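Local coordinates for nitrilotriacetate monooxygenase component B (Bacillus cereus ATCC 14579, PDB 3BPK), which probably binds FMN and supplies reduced flavin to a monooxygenase, as flavin reductases of its family do with NADH or NADPH, at residues 16-19 / 20-24. Sequence-based numbering, arbitrary orientation.
Sequences DNYK and LLTGS
With Y18 CG trans to its own backbone N (chi1 175°), the phenol ring swings along the helix toward T22, one turn on, whose chi1 of 57° places OG1 between its backbone N and carbonyl carbon and brings CG2 over the ring face. T22 CG2 lies 3.9 Å from the centroid of the Y18 ring and is displaced toward the rim on the CE1 side, a CH-pi contact between residues i and i+4. On its other branch, T22 turns back to the backbone: OG1 donates to Y18 O over 2.8 Å, while T22 N gives the same oxygen the regular helical bond of 2.9 Å. The two donors approach from opposite faces of the carbonyl plane, so Y18 O is gripped twice and the threonine rotation is fixed by the bond that also presents its methyl to the ring.

Further i to i+4 bonds run from L20 N to D16 O and from L21 N to N17 O. That of G23 N to K19 O, 3.0 Å long, is more bent, with an N-H...O angle of 136°. At the end of the helix S24 N bonds weakly to L20 O and also to L21 O, 3.3 Å away.

Residues 16-24 make up most of helix 14-24 of this flavin-reductase-like protein, and T22 O bonds R28 NH1 at the start of strand 28-36. Y18 and T22 both rest on Y49 of strand 42-54, whereas N17, L20, L21 and S24 pack against F165, I177, A54 and I134 of the second subunit, placing the helix between its own sheet and the dimer partner.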
# COMPACT_ATOMS: atom_id res chain seq x y z
N ASP B 16 -1.07 12.74 16.17
CA ASP B 16 -2.43 12.20 16.25
C ASP B 16 -2.94 11.63 14.92
O ASP B 16 -3.58 10.58 14.89
CB ASP B 16 -3.42 13.28 16.73
CG ASP B 16 -3.16 13.75 18.15
OD1 ASP B 16 -2.59 12.98 18.96
OD2 ASP B 16 -3.53 14.91 18.45
N ASN B 17 -2.70 12.36 13.83
CA ASN B 17 -3.13 11.88 12.50
C ASN B 17 -2.36 10.63 12.09
O ASN B 17 -2.93 9.69 11.55
CB ASN B 17 -3.00 12.98 11.45
CG ASN B 17 -4.04 14.05 11.65
OD1 ASN B 17 -5.23 13.73 11.87
ND2 ASN B 17 -3.63 15.34 11.53
N TYR B 18 -1.07 10.63 12.40
CA TYR B 18 -0.21 9.45 12.19
C TYR B 18 -0.75 8.23 12.89
O TYR B 18 -0.83 7.16 12.30
CB TYR B 18 1.20 9.76 12.66
CG TYR B 18 2.15 8.59 12.60
CD1 TYR B 18 2.80 8.26 11.41
CD2 TYR B 18 2.43 7.85 13.74
CE1 TYR B 18 3.70 7.19 11.36
CE2 TYR B 18 3.34 6.76 13.71
CZ TYR B 18 3.96 6.45 12.51
OH TYR B 18 4.86 5.40 12.48
N LYS B 19 -1.10 8.37 14.17
CA LYS B 19 -1.63 7.25 14.94
C LYS B 19 -2.94 6.72 14.36
O LYS B 19 -3.18 5.49 14.33
CB LYS B 19 -1.82 7.65 16.41
CG LYS B 19 -0.49 7.94 17.13
CD LYS B 19 -0.71 8.71 18.44
CE LYS B 19 -1.55 7.89 19.43
NZ LYS B 19 -1.70 8.59 20.74
N LEU B 20 -3.79 7.62 13.89
CA LEU B 20 -5.04 7.18 13.30
C LEU B 20 -4.82 6.48 11.96
O LEU B 20 -5.43 5.43 11.71
CB LEU B 20 -6.00 8.36 13.17
CG LEU B 20 -7.47 7.98 13.14
CD1 LEU B 20 -7.84 6.92 14.17
CD2 LEU B 20 -8.28 9.26 13.35
N LEU B 21 -3.94 7.02 11.11
CA LEU B 21 -3.72 6.38 9.81
C LEU B 21 -3.07 5.02 10.00
O LEU B 21 -3.53 4.02 9.38
CB LEU B 21 -2.79 7.22 8.95
CG LEU B 21 -3.44 8.46 8.37
CD1 LEU B 21 -2.36 9.45 7.85
CD2 LEU B 21 -4.44 8.11 7.29
N THR B 22 -2.01 4.97 10.83
CA THR B 22 -1.27 3.70 10.97
C THR B 22 -2.06 2.65 11.75
O THR B 22 -1.73 1.46 11.68
CB THR B 22 0.12 3.91 11.60
OG1 THR B 22 -0.01 4.55 12.88
CG2 THR B 22 1.04 4.78 10.68
N GLY B 23 -3.06 3.08 12.54
CA GLY B 23 -3.91 2.11 13.24
C GLY B 23 -5.11 1.65 12.44
O GLY B 23 -5.71 0.61 12.78
N SER B 24 -5.52 2.45 11.43
CA SER B 24 -6.72 2.16 10.64
C SER B 24 -6.41 1.40 9.36
O SER B 24 -7.17 0.48 8.95
CB SER B 24 -7.45 3.47 10.27
OG SER B 24 -7.86 4.19 11.44